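Local coordinates for protein 5-ketofructose reductase (Gluconobacter sp., PDB 7COK) that reduces 5-ketofructose as a member of the shikimate dehydrogenase family, probably with a nicotinamide dinucleotide as the hydride donor, at residues H150-N155 / T175-A180; L194-S199 / V222-P227; R7-G12 / A34-R39; L113-T118 / L249-N254. One frame throughout, in Å; residues are numbered along the deposited sequence.

Contact 1: H150-N155 / T175-A180; sequences HITIVN and TGEAQA
The His150 ring leans across toward the neighbouring strand, with Thr175 O over one face near the rim and Glu177 OE2 at its edge. CG is anti to the backbone N (chi1 -166°), which sets it beside the carbonyl carbon and 4.0 Å from Thr175 O. The ring reaches across through two carbons. CD2 lies 3.7 Å from Thr175 CG2, and CE1 comes 3.0 Å from Glu177 OE2. NE2 is also near this oxygen, but the angle is too poor for a hydrogen bond. Ring and carboxylate planes stand 77° apart. On the other arm of the carboxylate, Gln179 NE2 donates to Glu177 OE1 at 2.6 Å, on the anti side, which probably limits the turning of the carboxylate. Thr152 lies side by side with Glu177, and its CG2 packs 3.9 Å from Gln179 CG. An alanine at His150 would probably take the ring edge away from Glu177 OE2 and open a gap beside Thr175 CG2.

The backbones pair in parallel. Ile151 N bonds to Thr175 O at 2.8 Å, Glu177 N to Ile151 O, and the pattern repeats down to Asn155 N. Ile151 and Ile153 point to the opposite face of the sheet. There Ile151 meets helix 134-145, and Ile153 meets Ala161 of helix 158-171. Ile153 CD1 also sits 3.6 Å from Glu177 O. At the end of its strand, Asn155 ND2 turns to Asp157 O. Strand 175-180 is the outermost strand of the parallel sheet in this chain. With helix 158-171 the pair forms a beta-alpha-beta crossover of the Rossmann fold.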
loop_
_atom_site.group_PDB
_atom_site.type_symbol
_atom_site.label_atom_id
_atom_site.label_comp_id
_atom_site.label_asym_id
_atom_site.label_seq_id
_atom_site.Cartn_x
_atom_site.Cartn_y
_atom_site.Cartn_z
ATOM N N HIS A 150 20.568 -5.611 -37.244
ATOM C CA HIS A 150 21.364 -6.786 -36.945
ATOM C C HIS A 150 21.753 -6.809 -35.484
ATOM O O HIS A 150 22.244 -5.807 -34.953
ATOM C CB HIS A 150 22.625 -6.811 -37.825
ATOM C CG HIS A 150 23.323 -8.129 -37.819
ATOM N ND1 HIS A 150 24.193 -8.499 -36.820
ATOM C CD2 HIS A 150 23.252 -9.183 -38.670
ATOM C CE1 HIS A 150 24.628 -9.725 -37.050
ATOM N NE2 HIS A 150 24.084 -10.157 -38.173
ATOM N N ILE A 151 21.504 -7.949 -34.841
ATOM C CA ILE A 151 21.770 -8.092 -33.414
ATOM C C ILE A 151 22.578 -9.352 -33.200
ATOM O O ILE A 151 22.132 -10.449 -33.548
ATOM C CB ILE A 151 20.481 -8.102 -32.552
ATOM C CG1 ILE A 151 19.679 -6.812 -32.756
ATOM C CG2 ILE A 151 20.827 -8.235 -31.059
ATOM C CD1 ILE A 151 18.220 -6.892 -32.339
ATOM N N THR A 152 23.744 -9.176 -32.599
ATOM C CA THR A 152 24.665 -10.281 -32.295
ATOM C C THR A 152 24.619 -10.461 -30.786
ATOM O O THR A 152 24.811 -9.485 -30.049
ATOM C CB THR A 152 26.120 -9.997 -32.754
ATOM O OG1 THR A 152 26.165 -9.812 -34.172
ATOM C CG2 THR A 152 27.047 -11.183 -32.403
ATOM N N ILE A 153 24.337 -11.683 -30.330
ATOM C CA ILE A 153 24.282 -11.991 -28.905
ATOM C C ILE A 153 25.482 -12.877 -28.594
ATOM O O ILE A 153 25.697 -13.875 -29.278
ATOM C CB ILE A 153 22.950 -12.665 -28.486
ATOM C CG1 ILE A 153 21.755 -11.796 -28.906
ATOM C CG2 ILE A 153 22.913 -12.848 -26.982
ATOM C CD1 ILE A 153 21.179 -12.118 -30.271
ATOM N N VAL A 154 26.283 -12.457 -27.626
ATOM C CA VAL A 154 27.580 -13.072 -27.304
ATOM C C VAL A 154 27.466 -13.668 -25.907
ATOM O O VAL A 154 27.064 -13.007 -24.942
ATOM C CB VAL A 154 28.767 -12.048 -27.406
ATOM C CG1 VAL A 154 30.120 -12.726 -27.249
ATOM C CG2 VAL A 154 28.764 -11.343 -28.746
ATOM N N ASN A 155 27.731 -14.968 -25.806
ATOM C CA ASN A 155 27.587 -15.657 -24.531
ATOM C C ASN A 155 28.532 -16.848 -24.471
ATOM O O ASN A 155 28.782 -17.486 -25.486
ATOM C CB ASN A 155 26.136 -16.146 -24.372
ATOM C CG ASN A 155 25.739 -16.358 -22.918
ATOM O OD1 ASN A 155 25.874 -15.470 -22.078
ATOM N ND2 ASN A 155 25.231 -17.556 -22.616
ATOM N N THR A 175 17.796 -9.159 -38.182
ATOM C CA THR A 175 18.621 -10.367 -38.238
ATOM C C THR A 175 19.293 -10.585 -36.891
ATOM O O THR A 175 19.899 -9.668 -36.343
ATOM C CB THR A 175 19.669 -10.268 -39.364
ATOM O OG1 THR A 175 18.978 -10.103 -40.614
ATOM C CG2 THR A 175 20.532 -11.530 -39.423
ATOM N N GLY A 176 19.152 -11.791 -36.354
ATOM C CA GLY A 176 19.827 -12.195 -35.120
ATOM C C GLY A 176 20.911 -13.213 -35.373
ATOM O O GLY A 176 20.749 -14.099 -36.212
ATOM N N GLU A 177 22.012 -13.093 -34.634
ATOM C CA GLU A 177 23.187 -13.959 -34.765
ATOM C C GLU A 177 23.726 -14.243 -33.374
ATOM O O GLU A 177 23.770 -13.342 -32.521
ATOM C CB GLU A 177 24.268 -13.235 -35.564
ATOM C CG GLU A 177 25.480 -14.092 -35.926
ATOM C CD GLU A 177 26.645 -13.277 -36.454
ATOM O OE1 GLU A 177 27.780 -13.783 -36.447
ATOM O OE2 GLU A 177 26.441 -12.131 -36.893
ATOM N N ALA A 178 24.133 -15.488 -33.137
ATOM C CA ALA A 178 24.773 -15.882 -31.883
ATOM C C ALA A 178 26.251 -16.169 -32.066
ATOM O O ALA A 178 26.668 -16.728 -33.082
ATOM C CB ALA A 178 24.092 -17.116 -31.311
ATOM N N GLN A 179 27.047 -15.785 -31.074
ATOM C CA GLN A 179 28.489 -16.058 -31.092
ATOM C C GLN A 179 28.938 -16.532 -29.725
ATOM O O GLN A 179 28.593 -15.929 -28.696
ATOM C CB GLN A 179 29.305 -14.818 -31.509
ATOM C CG GLN A 179 29.135 -14.414 -32.967
ATOM C CD GLN A 179 29.861 -15.328 -33.958
ATOM O OE1 GLN A 179 30.829 -16.016 -33.615
ATOM N NE2 GLN A 179 29.404 -15.313 -35.206
ATOM N N ALA A 180 29.711 -17.612 -29.700
ATOM C CA ALA A 180 30.307 -18.093 -28.461
ATOM C C ALA A 180 31.349 -17.083 -28.024
ATOM O O ALA A 180 32.057 -16.496 -28.869
ATOM C CB ALA A 180 30.945 -19.468 -28.669
#

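Contact 2: L194-S199 / V222-P227; sequences LINATS and VADVIP
Strands 194-196 and 222-224 run parallel, 15° apart, with Ala223 giving its N to Leu194 O and taking Asn196 N on its O. Val225 N continues the pairing to Asn196 O at 3.0 Å. Beyond the backbone, Asn196 carries the contact. Its CG is anti to the backbone N (chi1 175°), and the side chain lies beside that of Asp224. ND2 donates to Asp224 OD1 at 2.7 Å in a nearly straight bond. The amide meets OD1 from above the carboxylate plane. Ile226 N reaches the same oxygen from the opposite face, at 3.1 Å, closing an Asx turn. Asp224 OD2 is held by Thr232. Asn196 OD1 takes Thr198 OG1 on a lone pair at 2.7 Å and also Thr198 N, a second Asx turn. Ile226 CD1 packs 3.6 Å from Thr198 O. An alanine at Asn196 would probably leave Asp224 OD1 without its amide mate and the turn at Thr198 free to shift. Ile195 and Ala223 face helix 134-145 and helix 248-264, respectively. Paired Asx turns thus fix the carboxyl ends of two adjacent Rossmann strands, and the Asn-Ala-Thr-Ser run resembles one that in shikimate dehydrogenases lies beside the cofactor, so it probably borders the cleft here too.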
loop_
_atom_site.group_PDB
_atom_site.type_symbol
_atom_site.label_atom_id
_atom_site.label_comp_id
_atom_site.label_asym_id
_atom_site.label_seq_id
_atom_site.Cartn_x
_atom_site.Cartn_y
_atom_site.Cartn_z
ATOM N N LEU A 194 27.276 -1.220 -28.627
ATOM C CA LEU A 194 27.716 -2.322 -27.772
ATOM C C LEU A 194 27.056 -2.218 -26.401
ATOM O O LEU A 194 27.135 -1.185 -25.752
ATOM C CB LEU A 194 29.238 -2.312 -27.638
ATOM C CG LEU A 194 29.863 -3.314 -26.663
ATOM C CD1 LEU A 194 29.660 -4.732 -27.177
ATOM C CD2 LEU A 194 31.358 -3.082 -26.520
ATOM N N ILE A 195 26.409 -3.294 -25.961
ATOM C CA ILE A 195 25.680 -3.293 -24.710
ATOM C C ILE A 195 26.163 -4.416 -23.817
ATOM O O ILE A 195 26.130 -5.589 -24.225
ATOM C CB ILE A 195 24.163 -3.529 -24.947
ATOM C CG1 ILE A 195 23.597 -2.585 -26.020
ATOM C CG2 ILE A 195 23.402 -3.397 -23.631
ATOM C CD1 ILE A 195 22.269 -3.039 -26.576
ATOM N N ASN A 196 26.599 -4.087 -22.602
ATOM C CA ASN A 196 26.829 -5.119 -21.619
ATOM C C ASN A 196 25.545 -5.489 -20.894
ATOM O O ASN A 196 24.992 -4.662 -20.164
ATOM C CB ASN A 196 27.850 -4.694 -20.581
ATOM C CG ASN A 196 27.974 -5.727 -19.499
ATOM O OD1 ASN A 196 28.249 -6.882 -19.793
ATOM N ND2 ASN A 196 27.636 -5.361 -18.278
ATOM N N ALA A 197 25.126 -6.752 -21.015
ATOM C CA ALA A 197 23.978 -7.265 -20.263
ATOM C C ALA A 197 24.398 -8.334 -19.248
ATOM O O ALA A 197 23.565 -9.079 -18.733
ATOM C CB ALA A 197 22.940 -7.787 -21.243
ATOM N N THR A 198 25.691 -8.387 -18.955
ATOM C CA THR A 198 26.205 -9.299 -17.928
ATOM C C THR A 198 26.180 -8.613 -16.575
ATOM O O THR A 198 25.952 -7.398 -16.472
ATOM C CB THR A 198 27.650 -9.808 -18.212
ATOM O OG1 THR A 198 28.603 -8.770 -17.918
ATOM C CG2 THR A 198 27.800 -10.333 -19.665
ATOM N N SER A 199 26.440 -9.380 -15.530
ATOM C CA SER A 199 26.659 -8.780 -14.215
ATOM C C SER A 199 28.135 -8.566 -13.904
ATOM O O SER A 199 28.472 -8.279 -12.759
ATOM C CB SER A 199 25.983 -9.604 -13.119
ATOM O OG SER A 199 24.584 -9.582 -13.266
ATOM N N VAL A 222 28.254 2.876 -26.393
ATOM C CA VAL A 222 28.546 1.799 -25.445
ATOM C C VAL A 222 27.625 1.965 -24.234
ATOM O O VAL A 222 27.588 3.016 -23.603
ATOM C CB VAL A 222 30.033 1.797 -25.027
ATOM C CG1 VAL A 222 30.323 0.608 -24.147
ATOM C CG2 VAL A 222 30.964 1.760 -26.229
ATOM N N ALA A 223 26.886 0.904 -23.910
ATOM C CA ALA A 223 25.885 0.934 -22.832
ATOM C C ALA A 223 26.126 -0.220 -21.863
ATOM O O ALA A 223 26.643 -1.278 -22.252
ATOM C CB ALA A 223 24.497 0.853 -23.426
ATOM N N ASP A 224 25.709 -0.026 -20.632
ATOM C CA ASP A 224 25.844 -1.034 -19.600
ATOM C C ASP A 224 24.581 -1.061 -18.757
ATOM O O ASP A 224 24.139 -0.042 -18.251
ATOM C CB ASP A 224 27.050 -0.707 -18.721
ATOM C CG ASP A 224 27.529 -1.884 -17.900
ATOM O OD1 ASP A 224 26.787 -2.865 -17.651
ATOM O OD2 ASP A 224 28.692 -1.850 -17.502
ATOM N N VAL A 225 23.987 -2.246 -18.607
ATOM C CA VAL A 225 22.780 -2.410 -17.765
ATOM C C VAL A 225 23.036 -2.316 -16.256
ATOM O O VAL A 225 22.108 -2.064 -15.476
ATOM C CB VAL A 225 22.004 -3.723 -18.069
ATOM C CG1 VAL A 225 21.708 -3.843 -19.562
ATOM C CG2 VAL A 225 22.748 -4.957 -17.551
ATOM N N ILE A 226 24.288 -2.532 -15.842
ATOM C CA ILE A 226 24.635 -2.456 -14.420
ATOM C C ILE A 226 24.344 -1.055 -13.842
ATOM O O ILE A 226 24.821 -0.072 -14.372
ATOM C CB ILE A 226 26.113 -2.865 -14.225
ATOM C CG1 ILE A 226 26.288 -4.378 -14.490
ATOM C CG2 ILE A 226 26.617 -2.463 -12.839
ATOM C CD1 ILE A 226 27.729 -4.809 -14.702
ATOM N N PRO A 227 23.522 -0.967 -12.783
ATOM C CA PRO A 227 23.209 0.372 -12.226
ATOM C C PRO A 227 24.108 0.828 -11.084
ATOM O O PRO A 227 24.078 2.000 -10.696
ATOM C CB PRO A 227 21.778 0.203 -11.724
ATOM C CG PRO A 227 21.649 -1.266 -11.397
ATOM C CD PRO A 227 22.657 -2.027 -12.219
#

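Contact 3: R7-G12 / A34-R39; sequences RSILTG and AGLDAR
Thr11 grips Arg39 O twice, with its backbone N at 3.0 Å and its hydroxyl OG1 at 2.7 Å. OG1 stands between the backbone N and the carbonyl carbon (chi1 61°), which brings it near the residue's own N, so that both can reach the one oxygen. It comes in tilted from the carbonyl plane, while the N lies close to the C=O direction. Tyr31 OH is a further partner of OG1.

A second polar link lies at the start of the pairing. Ser8 OG donates to Asp37 OD1 at 2.7 Å, on the syn side of the carboxylate. Asp37 is the centre of an inverse gamma turn, and its O accepts Ile9 N. Arg39 N then bonds to Ile9 O at 2.8 Å.

Apolar contacts fill in around these bonds. Ile9 CB rests 3.9 Å from Ala38 CB, and Ile9 CD1 touches Leu36 CD2 at 4.0 Å. Leu264 of helix 248-264 packs on both Ile9 and Leu36. On the other face, Arg39 CG passes 3.7 Å from Ser8 CB. The Arg39 guanidinium goes on to the second subunit, in a salt bridge with Glu28 and a hydrogen bond to Tyr40 O of that chain. Strand 38-44, outermost within this chain, thus meets the second subunit. The two parallel strands, joined by helix 23-34, form a beta-alpha-beta unit in the amino-terminal domain, whose family is named for substrate binding.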
loop_
_atom_site.group_PDB
_atom_site.type_symbol
_atom_site.label_atom_id
_atom_site.label_comp_id
_atom_site.label_asym_id
_atom_site.label_seq_id
_atom_site.Cartn_x
_atom_site.Cartn_y
_atom_site.Cartn_z
ATOM N N ARG A 7 -7.340 9.296 0.361
ATOM C CA ARG A 7 -7.164 8.192 -0.560
ATOM C C ARG A 7 -6.058 8.485 -1.559
ATOM O O ARG A 7 -6.271 9.244 -2.516
ATOM C CB ARG A 7 -8.455 7.871 -1.283
ATOM C CG ARG A 7 -8.286 6.681 -2.193
ATOM C CD ARG A 7 -9.458 6.534 -3.124
ATOM N NE ARG A 7 -9.290 5.307 -3.892
ATOM C CZ ARG A 7 -10.190 4.791 -4.729
ATOM N NH1 ARG A 7 -11.366 5.372 -4.927
ATOM N NH2 ARG A 7 -9.916 3.646 -5.348
ATOM N N SER A 8 -4.882 7.900 -1.311
ATOM C CA SER A 8 -3.757 7.977 -2.259
ATOM C C SER A 8 -3.939 6.993 -3.401
ATOM O O SER A 8 -4.521 5.930 -3.214
ATOM C CB SER A 8 -2.440 7.660 -1.549
ATOM O OG SER A 8 -2.263 8.443 -0.377
ATOM N N ILE A 9 -3.418 7.335 -4.572
ATOM C CA ILE A 9 -3.352 6.422 -5.716
ATOM C C ILE A 9 -2.374 5.319 -5.308
ATOM O O ILE A 9 -1.302 5.608 -4.743
ATOM C CB ILE A 9 -2.852 7.147 -6.995
ATOM C CG1 ILE A 9 -3.823 8.262 -7.450
ATOM C CG2 ILE A 9 -2.539 6.128 -8.096
ATOM C CD1 ILE A 9 -3.252 9.298 -8.408
ATOM N N LEU A 10 -2.744 4.055 -5.557
ATOM C CA LEU A 10 -1.923 2.929 -5.123
ATOM C C LEU A 10 -1.306 2.225 -6.309
ATOM O O LEU A 10 -1.981 1.925 -7.296
ATOM C CB LEU A 10 -2.747 1.934 -4.299
ATOM C CG LEU A 10 -3.353 2.541 -3.017
ATOM C CD1 LEU A 10 -4.279 1.532 -2.358
ATOM C CD2 LEU A 10 -2.249 3.015 -2.059
ATOM N N THR A 11 -0.003 2.002 -6.193
ATOM C CA THR A 11 0.813 1.217 -7.099
ATOM C C THR A 11 1.732 0.384 -6.198
ATOM O O THR A 11 1.740 0.578 -4.970
ATOM C CB THR A 11 1.672 2.121 -8.030
ATOM O OG1 THR A 11 2.576 2.933 -7.256
ATOM C CG2 THR A 11 0.811 3.020 -8.907
ATOM N N GLY A 12 2.498 -0.552 -6.770
ATOM C CA GLY A 12 3.495 -1.242 -5.968
ATOM C C GLY A 12 4.152 -2.360 -6.729
ATOM O O GLY A 12 4.210 -2.314 -7.961
ATOM N N ALA A 34 6.554 15.537 -8.000
ATOM C CA ALA A 34 5.407 15.929 -8.863
ATOM C C ALA A 34 4.228 16.456 -8.059
ATOM O O ALA A 34 3.294 17.006 -8.639
ATOM C CB ALA A 34 4.947 14.762 -9.741
ATOM N N GLY A 35 4.283 16.264 -6.744
ATOM C CA GLY A 35 3.175 16.611 -5.839
ATOM C C GLY A 35 1.993 15.679 -6.024
ATOM O O GLY A 35 0.837 16.068 -5.787
ATOM N N LEU A 36 2.285 14.439 -6.418
ATOM C CA LEU A 36 1.254 13.455 -6.722
ATOM C C LEU A 36 0.995 12.681 -5.462
ATOM O O LEU A 36 1.941 12.197 -4.804
ATOM C CB LEU A 36 1.740 12.520 -7.836
ATOM C CG LEU A 36 0.924 12.245 -9.101
ATOM C CD1 LEU A 36 1.372 10.910 -9.699
ATOM C CD2 LEU A 36 -0.573 12.254 -8.870
ATOM N N ASP A 37 -0.280 12.583 -5.087
ATOM C CA ASP A 37 -0.651 11.784 -3.929
ATOM C C ASP A 37 -0.779 10.323 -4.366
ATOM O O ASP A 37 -1.868 9.801 -4.605
ATOM C CB ASP A 37 -1.912 12.295 -3.250
ATOM C CG ASP A 37 -2.314 11.438 -2.059
ATOM O OD1 ASP A 37 -1.440 10.704 -1.522
ATOM O OD2 ASP A 37 -3.502 11.486 -1.660
ATOM N N ALA A 38 0.377 9.693 -4.485
ATOM C CA ALA A 38 0.484 8.310 -4.962
ATOM C C ALA A 38 1.505 7.612 -4.083
ATOM O O ALA A 38 2.407 8.249 -3.528
ATOM C CB ALA A 38 0.890 8.258 -6.441
ATOM N N ARG A 39 1.344 6.292 -3.941
ATOM C CA ARG A 39 2.229 5.475 -3.121
ATOM C C ARG A 39 2.641 4.256 -3.920
ATOM O O ARG A 39 1.907 3.787 -4.763
ATOM C CB ARG A 39 1.491 5.030 -1.868
ATOM C CG ARG A 39 0.960 6.183 -1.019
ATOM C CD ARG A 39 0.299 5.682 0.241
ATOM N NE ARG A 39 1.334 5.325 1.203
ATOM C CZ ARG A 39 1.111 4.978 2.461
ATOM N NH1 ARG A 39 -0.127 4.914 2.938
ATOM N NH2 ARG A 39 2.143 4.688 3.227
#

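Contact 4: L113-T118 / L249-N254; sequences LASLKT and LGMLVN
Ser115 and Asn254 make the polar part of this helix-helix contact. Asn254 ND2 approaches Ser115 OG to 2.9 Å, but the angle at the hydrogen is only 120°, so the bond is weak. The Asn254 side chain leaves its helix toward residues 113-118, with CG beside the backbone N (chi1 -73°), and ND2 ends nearest Ser115. ND2 also lies 3.4 Å from Ser115 N, but both are donors and no bond forms there. Ser115 OG has a second weak link, back to Gly111 O in its own helix.

Packing contacts are few. Ala114 CB lies 3.8 Å from Asn254 ND2 and 3.9 Å from its CB, against the flank of the amide. Ser115 OG rests 3.6 Å from Met251 CG. Gly250 presents bare backbone, with its C 3.9 Å from Ser115 OG. The helix axes are 9.0 Å apart at their closest and run at 113° to each other. The area buried is small.

Within residues 113-118, Thr118 OG1 donates to Ser115 O at 2.6 Å, in the carbonyl plane. Thr118 N bonds to the same oxygen. Both bonds hold Thr118 back against Ser115.

An alanine, a serine and a glycine meet a methionine and an asparagine here, with one weak amide-hydroxyl bond and no ion pair. Such chemistry implies a limited contact that probably adds little directional hold.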
loop_
_atom_site.group_PDB
_atom_site.type_symbol
_atom_site.label_atom_id
_atom_site.label_comp_id
_atom_site.label_asym_id
_atom_site.label_seq_id
_atom_site.Cartn_x
_atom_site.Cartn_y
_atom_site.Cartn_z
ATOM N N LEU A 113 16.320 1.380 -24.284
ATOM C CA LEU A 113 15.886 2.037 -25.501
ATOM C C LEU A 113 15.676 3.536 -25.321
ATOM O O LEU A 113 16.130 4.315 -26.156
ATOM C CB LEU A 113 14.685 1.322 -26.113
ATOM C CG LEU A 113 14.355 1.611 -27.561
ATOM C CD1 LEU A 113 15.421 1.001 -28.475
ATOM C CD2 LEU A 113 12.977 1.084 -27.952
ATOM N N ALA A 114 15.050 3.952 -24.214
ATOM C CA ALA A 114 14.908 5.385 -23.933
ATOM C C ALA A 114 16.268 6.053 -23.754
ATOM O O ALA A 114 16.510 7.124 -24.304
ATOM C CB ALA A 114 14.035 5.614 -22.713
ATOM N N SER A 115 17.179 5.431 -23.007
ATOM C CA SER A 115 18.539 5.974 -22.896
ATOM C C SER A 115 19.213 6.101 -24.271
ATOM O O SER A 115 19.824 7.135 -24.582
ATOM C CB SER A 115 19.391 5.102 -21.983
ATOM O OG SER A 115 18.976 5.221 -20.609
ATOM N N LEU A 116 19.079 5.049 -25.091
ATOM C CA LEU A 116 19.674 5.016 -26.439
ATOM C C LEU A 116 19.180 6.189 -27.282
ATOM O O LEU A 116 19.981 6.888 -27.917
ATOM C CB LEU A 116 19.374 3.685 -27.153
ATOM C CG LEU A 116 20.096 3.548 -28.506
ATOM C CD1 LEU A 116 21.610 3.499 -28.350
ATOM C CD2 LEU A 116 19.564 2.365 -29.298
ATOM N N LYS A 117 17.868 6.410 -27.251
ATOM C CA LYS A 117 17.224 7.442 -28.057
ATOM C C LYS A 117 17.698 8.866 -27.741
ATOM O O LYS A 117 17.561 9.762 -28.591
ATOM C CB LYS A 117 15.709 7.308 -27.972
ATOM C CG LYS A 117 15.202 6.162 -28.841
ATOM C CD LYS A 117 13.726 5.873 -28.669
ATOM C CE LYS A 117 13.222 4.928 -29.739
ATOM N NZ LYS A 117 11.737 4.810 -29.695
ATOM N N THR A 118 18.291 9.075 -26.562
ATOM C CA THR A 118 18.919 10.381 -26.264
ATOM C C THR A 118 20.167 10.644 -27.100
ATOM O O THR A 118 20.623 11.796 -27.186
ATOM C CB THR A 118 19.279 10.587 -24.766
ATOM O OG1 THR A 118 20.290 9.664 -24.376
ATOM C CG2 THR A 118 18.059 10.420 -23.863
ATOM N N LEU A 249 22.088 3.037 -14.404
ATOM C CA LEU A 249 21.248 3.750 -13.421
ATOM C C LEU A 249 20.239 4.600 -14.189
ATOM O O LEU A 249 19.044 4.550 -13.888
ATOM C CB LEU A 249 22.135 4.546 -12.447
ATOM C CG LEU A 249 21.518 5.259 -11.244
ATOM C CD1 LEU A 249 22.607 5.534 -10.219
ATOM C CD2 LEU A 249 20.865 6.570 -11.618
ATOM N N GLY A 250 20.702 5.318 -15.216
ATOM C CA GLY A 250 19.790 6.054 -16.091
ATOM C C GLY A 250 18.717 5.149 -16.693
ATOM O O GLY A 250 17.570 5.548 -16.904
ATOM N N MET A 251 19.101 3.916 -17.010
ATOM C CA MET A 251 18.154 2.978 -17.627
ATOM C C MET A 251 17.070 2.557 -16.639
ATOM O O MET A 251 15.882 2.482 -16.988
ATOM C CB MET A 251 18.888 1.748 -18.153
ATOM C CG MET A 251 19.856 2.014 -19.269
ATOM S SD MET A 251 20.569 0.443 -19.797
ATOM C CE MET A 251 22.105 1.018 -20.529
ATOM N N LEU A 252 17.473 2.284 -15.402
ATOM C CA LEU A 252 16.516 2.009 -14.341
ATOM C C LEU A 252 15.563 3.185 -14.123
ATOM O O LEU A 252 14.356 2.989 -13.983
ATOM C CB LEU A 252 17.261 1.693 -13.050
ATOM C CG LEU A 252 17.559 0.264 -12.630
ATOM C CD1 LEU A 252 18.086 0.330 -11.207
ATOM C CD2 LEU A 252 16.339 -0.644 -12.717
ATOM N N VAL A 253 16.096 4.404 -14.110
ATOM C CA VAL A 253 15.251 5.581 -13.987
ATOM C C VAL A 253 14.242 5.640 -15.127
ATOM O O VAL A 253 13.040 5.824 -14.892
ATOM C CB VAL A 253 16.109 6.854 -13.880
ATOM C CG1 VAL A 253 15.249 8.111 -13.975
ATOM C CG2 VAL A 253 16.869 6.844 -12.564
ATOM N N ASN A 254 14.722 5.440 -16.350
ATOM C CA ASN A 254 13.824 5.436 -17.512
ATOM C C ASN A 254 12.735 4.392 -17.428
ATOM O O ASN A 254 11.610 4.636 -17.848
ATOM C CB ASN A 254 14.596 5.306 -18.826
ATOM C CG ASN A 254 15.330 6.578 -19.188
ATOM O OD1 ASN A 254 14.870 7.682 -18.858
ATOM N ND2 ASN A 254 16.458 6.449 -19.885
#

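Overall arrangement
From the N terminus, contact 3 closes first. It ties strand 9-15 to strand 38-44 in the amino-terminal mixed sheet, round helix 23-34. Residues 113-118 then open the long loop closed by contact 4, which ties helix 110-117 to helix 248-264. Contacts 1 and 2 are nested inside that loop, one after the other, and no two contacts cross. Contact 1 closes round helix 158-171. Contact 2 joins neighbouring strands of the same parallel sheet across a segment without helix. Contact 4 touches contact 2: Met251 packs on Ala223 and Asp224, and Leu252 on Pro227. Contact 3 lies across the chain's centre from contact 1, about 42 Å away between centres.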